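Local coordinates for chromosome-partitioning protein Spo0J (Thermus thermophilus HB27, PDB 1VZ0) that binds the centromere-like parS site, stimulates the ATPase activity of its partner Soj and is probably involved in chromosome partitioning, at residues C[172-184]-C[196-210]. Residues are numbered along the deposited sequence; the frame is centred on the assembly and turned at random.
Sequences EITAGHARALLML and ILEKGLSVRQAEALR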
ATOM      1  N   GLU C 172      13.495  -1.567   3.890  1.00 17.66           N
ATOM      2  CA  GLU C 172      14.839  -1.952   4.314  1.00 18.97           C
ATOM      3  C   GLU C 172      15.832  -0.815   4.048  1.00 18.70           C
ATOM      4  O   GLU C 172      16.872  -0.747   4.688  1.00 26.17           O
ATOM      5  CB  GLU C 172      15.281  -3.227   3.596  1.00 25.23           C
ATOM      6  CG  GLU C 172      14.537  -4.468   4.057  1.00 38.96           C
ATOM      7  CD  GLU C 172      14.885  -5.708   3.249  1.00 47.33           C
ATOM      8  OE1 GLU C 172      14.300  -6.777   3.525  1.00 50.58           O
ATOM      9  OE2 GLU C 172      15.740  -5.615   2.341  1.00 54.04           O
ATOM     10  N   ILE C 173      15.521   0.058   3.087  1.00 17.80           N
ATOM     11  CA  ILE C 173      16.359   1.232   2.791  1.00 18.42           C
ATOM     12  C   ILE C 173      15.430   2.430   2.596  1.00 21.86           C
ATOM     13  O   ILE C 173      14.216   2.265   2.431  1.00 20.78           O
ATOM     14  CB  ILE C 173      17.238   1.076   1.518  1.00 18.94           C
ATOM     15  CG1 ILE C 173      16.363   0.961   0.275  1.00 20.00           C
ATOM     16  CG2 ILE C 173      18.160  -0.138   1.650  1.00 17.54           C
ATOM     17  CD1 ILE C 173      17.174   0.811  -1.037  1.00 17.38           C
ATOM     18  N   THR C 174      15.983   3.634   2.607  1.00 19.05           N
ATOM     19  CA  THR C 174      15.167   4.830   2.457  1.00 17.20           C
ATOM     20  C   THR C 174      15.273   5.427   1.062  1.00 19.37           C
ATOM     21  O   THR C 174      16.082   4.995   0.246  1.00 18.08           O
ATOM     22  CB  THR C 174      15.598   5.937   3.455  1.00 20.90           C
ATOM     23  OG1 THR C 174      16.893   6.434   3.081  1.00 19.19           O
ATOM     24  CG2 THR C 174      15.674   5.384   4.884  1.00 16.27           C
ATOM     25  N   ALA C 175      14.459   6.445   0.807  1.00 19.10           N
ATOM     26  CA  ALA C 175      14.482   7.125  -0.478  1.00 22.32           C
ATOM     27  C   ALA C 175      15.878   7.718  -0.651  1.00 23.52           C
ATOM     28  O   ALA C 175      16.393   7.834  -1.768  1.00 20.28           O
ATOM     29  CB  ALA C 175      13.437   8.225  -0.499  1.00 19.63           C
ATOM     30  N   GLY C 176      16.480   8.083   0.476  1.00 17.98           N
ATOM     31  CA  GLY C 176      17.807   8.654   0.453  1.00 19.17           C
ATOM     32  C   GLY C 176      18.845   7.648  -0.006  1.00 16.61           C
ATOM     33  O   GLY C 176      19.747   7.991  -0.769  1.00 14.81           O
ATOM     34  N   HIS C 177      18.724   6.411   0.465  1.00 15.47           N
ATOM     35  CA  HIS C 177      19.657   5.360   0.078  1.00 18.92           C
ATOM     36  C   HIS C 177      19.561   5.125  -1.423  1.00 20.37           C
ATOM     37  O   HIS C 177      20.563   4.884  -2.099  1.00 20.43           O
ATOM     38  CB  HIS C 177      19.315   4.055   0.786  1.00 17.64           C
ATOM     39  CG  HIS C 177      19.656   4.048   2.237  1.00 25.40           C
ATOM     40  ND1 HIS C 177      20.950   4.163   2.695  1.00 24.67           N
ATOM     41  CD2 HIS C 177      18.876   3.905   3.333  1.00 21.05           C
ATOM     42  CE1 HIS C 177      20.952   4.086   4.012  1.00 24.80           C
ATOM     43  NE2 HIS C 177      19.709   3.930   4.423  1.00 26.35           N
ATOM     44  N   ALA C 178      18.328   5.173  -1.914  1.00 18.47           N
ATOM     45  CA  ALA C 178      18.036   4.958  -3.312  1.00 21.14           C
ATOM     46  C   ALA C 178      18.701   6.059  -4.144  1.00 23.37           C
ATOM     47  O   ALA C 178      19.339   5.781  -5.167  1.00 18.60           O
ATOM     48  CB  ALA C 178      16.508   4.942  -3.527  1.00 15.93           C
ATOM     49  N   ARG C 179      18.568   7.306  -3.699  1.00 22.36           N
ATOM     50  CA  ARG C 179      19.191   8.411  -4.423  1.00 22.68           C
ATOM     51  C   ARG C 179      20.703   8.245  -4.449  1.00 21.35           C
ATOM     52  O   ARG C 179      21.343   8.596  -5.443  1.00 21.04           O
ATOM     53  CB  ARG C 179      18.849   9.761  -3.791  1.00 26.70           C
ATOM     54  CG  ARG C 179      17.375  10.081  -3.790  1.00 31.12           C
ATOM     55  CD  ARG C 179      17.116  11.507  -3.350  1.00 36.29           C
ATOM     56  NE  ARG C 179      15.757  11.630  -2.845  1.00 41.31           N
ATOM     57  CZ  ARG C 179      15.424  11.525  -1.563  1.00 38.86           C
ATOM     58  NH1 ARG C 179      14.156  11.635  -1.202  1.00 48.55           N
ATOM     59  NH2 ARG C 179      16.352  11.345  -0.642  1.00 36.55           N
ATOM     60  N   ALA C 180      21.276   7.733  -3.360  1.00 16.32           N
ATOM     61  CA  ALA C 180      22.719   7.527  -3.307  1.00 15.79           C
ATOM     62  C   ALA C 180      23.112   6.445  -4.320  1.00 15.88           C
ATOM     63  O   ALA C 180      24.118   6.572  -5.010  1.00 15.28           O
ATOM     64  CB  ALA C 180      23.169   7.125  -1.883  1.00 11.73           C
ATOM     65  N   LEU C 181      22.311   5.386  -4.405  1.00 17.16           N
ATOM     66  CA  LEU C 181      22.592   4.302  -5.346  1.00 16.50           C
ATOM     67  C   LEU C 181      22.521   4.800  -6.788  1.00 14.73           C
ATOM     68  O   LEU C 181      23.209   4.276  -7.648  1.00 14.38           O
ATOM     69  CB  LEU C 181      21.615   3.126  -5.142  1.00 13.57           C
ATOM     70  CG  LEU C 181      21.759   2.339  -3.830  1.00 17.57           C
ATOM     71  CD1 LEU C 181      20.662   1.285  -3.742  1.00 21.42           C
ATOM     72  CD2 LEU C 181      23.134   1.674  -3.747  1.00 13.48           C
ATOM     73  N   LEU C 182      21.692   5.809  -7.043  1.00 17.10           N
ATOM     74  CA  LEU C 182      21.562   6.373  -8.385  1.00 19.75           C
ATOM     75  C   LEU C 182      22.816   7.124  -8.783  1.00 21.74           C
ATOM     76  O   LEU C 182      23.019   7.372  -9.964  1.00 23.85           O
ATOM     77  CB  LEU C 182      20.367   7.339  -8.486  1.00 16.83           C
ATOM     78  CG  LEU C 182      18.978   6.688  -8.588  1.00 18.21           C
ATOM     79  CD1 LEU C 182      17.897   7.757  -8.575  1.00 12.60           C
ATOM     80  CD2 LEU C 182      18.894   5.850  -9.875  1.00 15.73           C
ATOM     81  N   MET C 183      23.644   7.492  -7.806  1.00 21.85           N
ATOM     82  CA  MET C 183      24.882   8.211  -8.091  1.00 18.15           C
ATOM     83  C   MET C 183      25.987   7.225  -8.445  1.00 21.89           C
ATOM     84  O   MET C 183      27.022   7.604  -8.985  1.00 28.26           O
ATOM     85  CB  MET C 183      25.299   9.097  -6.895  1.00 18.23           C
ATOM     86  CG  MET C 183      24.270  10.203  -6.568  1.00 17.76           C
ATOM     87  SD  MET C 183      24.822  11.590  -5.525  1.00 21.91           S
ATOM     88  CE  MET C 183      25.653  10.642  -4.218  1.00 22.31           C
ATOM     89  N   LEU C 184      25.773   5.951  -8.152  1.00 23.90           N
ATOM     90  CA  LEU C 184      26.771   4.940  -8.489  1.00 24.11           C
ATOM     91  C   LEU C 184      26.539   4.533  -9.930  1.00 15.82           C
ATOM     92  O   LEU C 184      25.436   4.690 -10.436  1.00 17.03           O
ATOM     93  CB  LEU C 184      26.626   3.704  -7.593  1.00 26.23           C
ATOM     94  CG  LEU C 184      26.900   3.832  -6.095  1.00 27.63           C
ATOM     95  CD1 LEU C 184      26.664   2.485  -5.419  1.00 20.33           C
ATOM     96  CD2 LEU C 184      28.325   4.303  -5.872  1.00 26.92           C
ATOM     97  N   ILE C 196      24.943  -1.539   1.803  1.00 31.46           N
ATOM     98  CA  ILE C 196      24.005  -0.834   2.661  1.00 28.21           C
ATOM     99  C   ILE C 196      23.232  -1.787   3.566  1.00 32.53           C
ATOM    100  O   ILE C 196      23.129  -1.564   4.773  1.00 27.60           O
ATOM    101  CB  ILE C 196      22.993  -0.027   1.836  1.00 22.29           C
ATOM    102  CG1 ILE C 196      23.725   1.062   1.048  1.00 18.67           C
ATOM    103  CG2 ILE C 196      21.913   0.554   2.763  1.00 14.59           C
ATOM    104  CD1 ILE C 196      22.810   1.902   0.156  1.00 18.29           C
ATOM    105  N   LEU C 197      22.690  -2.848   2.978  1.00 32.00           N
ATOM    106  CA  LEU C 197      21.916  -3.821   3.736  1.00 35.38           C
ATOM    107  C   LEU C 197      22.744  -4.588   4.760  1.00 38.92           C
ATOM    108  O   LEU C 197      22.349  -4.710   5.922  1.00 39.38           O
ATOM    109  CB  LEU C 197      21.241  -4.809   2.790  1.00 28.61           C
ATOM    110  CG  LEU C 197      20.222  -4.178   1.837  1.00 33.11           C
ATOM    111  CD1 LEU C 197      19.662  -5.242   0.902  1.00 25.20           C
ATOM    112  CD2 LEU C 197      19.097  -3.517   2.648  1.00 26.26           C
ATOM    113  N   GLU C 198      23.891  -5.099   4.332  1.00 38.95           N
ATOM    114  CA  GLU C 198      24.745  -5.869   5.219  1.00 41.51           C
ATOM    115  C   GLU C 198      25.265  -5.084   6.403  1.00 40.95           C
ATOM    116  O   GLU C 198      25.346  -5.616   7.509  1.00 43.97           O
ATOM    117  CB  GLU C 198      25.939  -6.435   4.458  1.00 44.00           C
ATOM    118  CG  GLU C 198      25.598  -7.569   3.530  1.00 54.19           C
ATOM    119  CD  GLU C 198      26.827  -8.153   2.867  1.00 58.79           C
ATOM    120  OE1 GLU C 198      26.670  -9.119   2.092  1.00 63.42           O
ATOM    121  OE2 GLU C 198      27.945  -7.649   3.120  1.00 62.46           O
ATOM    122  N   LYS C 199      25.613  -3.823   6.176  1.00 39.32           N
ATOM    123  CA  LYS C 199      26.177  -2.997   7.238  1.00 37.59           C
ATOM    124  C   LYS C 199      25.254  -1.963   7.885  1.00 37.44           C
ATOM    125  O   LYS C 199      25.678  -1.233   8.782  1.00 40.59           O
ATOM    126  CB  LYS C 199      27.447  -2.320   6.715  1.00 34.36           C
ATOM    127  CG  LYS C 199      28.452  -3.317   6.161  1.00 36.40           C
ATOM    128  CD  LYS C 199      29.663  -2.647   5.529  1.00 41.28           C
ATOM    129  CE  LYS C 199      30.667  -3.694   5.052  1.00 42.78           C
ATOM    130  NZ  LYS C 199      31.896  -3.082   4.470  1.00 46.02           N
ATOM    131  N   GLY C 200      23.997  -1.907   7.456  1.00 36.25           N
ATOM    132  CA  GLY C 200      23.068  -0.945   8.033  1.00 35.23           C
ATOM    133  C   GLY C 200      23.512   0.500   7.844  1.00 36.41           C
ATOM    134  O   GLY C 200      23.299   1.356   8.714  1.00 35.20           O
ATOM    135  N   LEU C 201      24.127   0.771   6.695  1.00 30.11           N
ATOM    136  CA  LEU C 201      24.623   2.104   6.374  1.00 28.48           C
ATOM    137  C   LEU C 201      23.581   3.206   6.399  1.00 27.07           C
ATOM    138  O   LEU C 201      22.417   2.986   6.058  1.00 26.62           O
ATOM    139  CB  LEU C 201      25.259   2.100   4.990  1.00 25.42           C
ATOM    140  CG  LEU C 201      26.739   1.774   4.872  1.00 30.49           C
ATOM    141  CD1 LEU C 201      27.102   0.678   5.844  1.00 30.95           C
ATOM    142  CD2 LEU C 201      27.049   1.397   3.421  1.00 27.41           C
ATOM    143  N   SER C 202      24.009   4.398   6.802  1.00 21.10           N
ATOM    144  CA  SER C 202      23.120   5.552   6.805  1.00 25.42           C
ATOM    145  C   SER C 202      23.192   6.136   5.384  1.00 22.87           C
ATOM    146  O   SER C 202      24.022   5.721   4.582  1.00 20.05           O
ATOM    147  CB  SER C 202      23.605   6.601   7.812  1.00 27.38           C
ATOM    148  OG  SER C 202      24.855   7.147   7.419  1.00 26.79           O
ATOM    149  N   VAL C 203      22.331   7.093   5.071  1.00 23.63           N
ATOM    150  CA  VAL C 203      22.372   7.708   3.756  1.00 22.71           C
ATOM    151  C   VAL C 203      23.742   8.349   3.543  1.00 24.51           C
ATOM    152  O   VAL C 203      24.370   8.169   2.494  1.00 23.19           O
ATOM    153  CB  VAL C 203      21.275   8.774   3.609  1.00 22.99           C
ATOM    154  CG1 VAL C 203      21.470   9.568   2.302  1.00 17.95           C
ATOM    155  CG2 VAL C 203      19.910   8.092   3.610  1.00 23.10           C
ATOM    156  N   ARG C 204      24.209   9.082   4.547  1.00 24.85           N
ATOM    157  CA  ARG C 204      25.507   9.745   4.472  1.00 28.13           C
ATOM    158  C   ARG C 204      26.617   8.764   4.094  1.00 27.99           C
ATOM    159  O   ARG C 204      27.427   9.045   3.213  1.00 27.30           O
ATOM    160  CB  ARG C 204      25.849  10.399   5.816  1.00 34.94           C
ATOM    161  CG  ARG C 204      27.185  11.130   5.842  1.00 43.54           C
ATOM    162  CD  ARG C 204      27.501  11.602   7.261  1.00 58.06           C
ATOM    163  NE  ARG C 204      28.812  12.242   7.383  1.00 69.28           N
ATOM    164  CZ  ARG C 204      29.098  13.470   6.953  1.00 73.87           C
ATOM    165  NH1 ARG C 204      30.323  13.964   7.105  1.00 72.72           N
ATOM    166  NH2 ARG C 204      28.159  14.213   6.379  1.00 76.87           N
ATOM    167  N   GLN C 205      26.670   7.618   4.763  1.00 27.93           N
ATOM    168  CA  GLN C 205      27.711   6.659   4.436  1.00 32.74           C
ATOM    169  C   GLN C 205      27.451   5.975   3.100  1.00 31.90           C
ATOM    170  O   GLN C 205      28.387   5.494   2.468  1.00 34.55           O
ATOM    171  CB  GLN C 205      27.909   5.634   5.569  1.00 29.59           C
ATOM    172  CG  GLN C 205      26.659   5.199   6.270  1.00 42.67           C
ATOM    173  CD  GLN C 205      26.916   4.698   7.690  1.00 41.25           C
ATOM    174  OE1 GLN C 205      25.996   4.256   8.372  1.00 47.18           O
ATOM    175  NE2 GLN C 205      28.163   4.773   8.137  1.00 40.29           N
ATOM    176  N   ALA C 206      26.196   5.940   2.655  1.00 27.56           N
ATOM    177  CA  ALA C 206      25.902   5.338   1.353  1.00 27.67           C
ATOM    178  C   ALA C 206      26.475   6.276   0.277  1.00 26.26           C
ATOM    179  O   ALA C 206      26.886   5.836  -0.788  1.00 23.36           O
ATOM    180  CB  ALA C 206      24.406   5.166   1.162  1.00 21.31           C
ATOM    181  N   GLU C 207      26.507   7.572   0.572  1.00 22.59           N
ATOM    182  CA  GLU C 207      27.055   8.551  -0.356  1.00 26.32           C
ATOM    183  C   GLU C 207      28.574   8.360  -0.462  1.00 26.92           C
ATOM    184  O   GLU C 207      29.176   8.615  -1.503  1.00 30.92           O
ATOM    185  CB  GLU C 207      26.750   9.976   0.125  1.00 20.00           C
ATOM    186  CG  GLU C 207      25.287  10.381   0.041  1.00 22.24           C
ATOM    187  CD  GLU C 207      25.017  11.757   0.655  1.00 23.45           C
ATOM    188  OE1 GLU C 207      23.857  12.207   0.643  1.00 21.12           O
ATOM    189  OE2 GLU C 207      25.968  12.392   1.152  1.00 31.34           O
ATOM    190  N   ALA C 208      29.186   7.906   0.623  1.00 28.20           N
ATOM    191  CA  ALA C 208      30.623   7.685   0.642  1.00 30.80           C
ATOM    192  C   ALA C 208      31.013   6.455  -0.177  1.00 34.05           C
ATOM    193  O   ALA C 208      32.183   6.264  -0.504  1.00 35.32           O
ATOM    194  CB  ALA C 208      31.103   7.532   2.075  1.00 29.60           C
ATOM    195  N   LEU C 209      30.036   5.620  -0.513  1.00 35.13           N
ATOM    196  CA  LEU C 209      30.323   4.421  -1.292  1.00 39.33           C
ATOM    197  C   LEU C 209      30.966   4.719  -2.646  1.00 43.07           C
ATOM    198  O   LEU C 209      31.677   3.879  -3.202  1.00 40.97           O
ATOM    199  CB  LEU C 209      29.051   3.593  -1.484  1.00 34.45           C
ATOM    200  CG  LEU C 209      28.670   2.789  -0.243  1.00 30.65           C
ATOM    201  CD1 LEU C 209      27.415   2.000  -0.485  1.00 23.40           C
ATOM    202  CD2 LEU C 209      29.815   1.866   0.106  1.00 32.00           C
ATOM    203  N   ARG C 210      30.721   5.914  -3.173  1.00 46.10           N
ATOM    204  CA  ARG C 210      31.302   6.295  -4.453  1.00 49.35           C
ATOM    205  C   ARG C 210      32.822   6.347  -4.336  1.00 52.23           C
ATOM    206  O   ARG C 210      33.365   7.101  -3.521  1.00 54.31           O
ATOM    207  CB  ARG C 210      30.778   7.662  -4.881  1.00 51.56           C
ATOM    208  CG  ARG C 210      29.280   7.715  -5.104  1.00 54.11           C
ATOM    209  CD  ARG C 210      28.977   8.278  -6.487  1.00 58.19           C
ATOM    210  NE  ARG C 210      29.666   9.546  -6.698  1.00 60.07           N
ATOM    211  CZ  ARG C 210      29.762  10.175  -7.866  1.00 59.67           C
ATOM    212  NH1 ARG C 210      30.415  11.320  -7.929  1.00 58.29           N
ATOM    213  NH2 ARG C 210      29.217   9.673  -8.964  1.00 54.21           N
TER
HETATM  214  O   HOH W   1      19.956  -0.940   5.410  1.00 44.96           O
HETATM  215  O   HOH W   2      26.905   6.816  -3.234  1.00 31.36           O
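The imidazole of H177 is clamped between two methyl groups, CG2 of V203 lying 4.1 Å from the ring centroid almost on the ring normal, and CG2 of I196 over the opposite face, displaced toward the rim. Both are CH-pi contacts. With CG anti to its carbonyl carbon (chi1 -73°), H177 carries the ring across to the other segment, where the methyl of A206 meets its edge. Shortened to an alanine, H177 would probably leave a gap between I196 and V203 and deprive both methyls of their aromatic partner. V203 CG2 comes within 3.8 Å of G176 C, where the glycine has no side chain in its way. One turn on, A180 CB meets A206 CB at 3.8 Å; the axes of helices 175-183 and 203-207 are 8.8 Å apart at closest approach and 5° from parallel. On the I196 side of the ring, I196 CD1 meets L181 CD2 tip to tip, while I173 CG2 packs 3.6 Å from L197 CD2.

The far end is looser and more exposed. R210, bent at chi2 and chi3, slides its CG past L184 CD2 and donates from NH2 to M183 O (3.0 Å, 155°), approaching tilted from the carbonyl plane. A water joins E172 O to I196 O at the other margin, where E172 pairs with R170 and L197 packs on Q61 of the second subunit.

Within the all-helical ParB HTH domain, the chain turns at G200 after helix 189-199, and 203-207 comes to lie alongside 175-183; I173 leans on A167 of helix 162-169, L181 on L193, and A178 on L157 and L160.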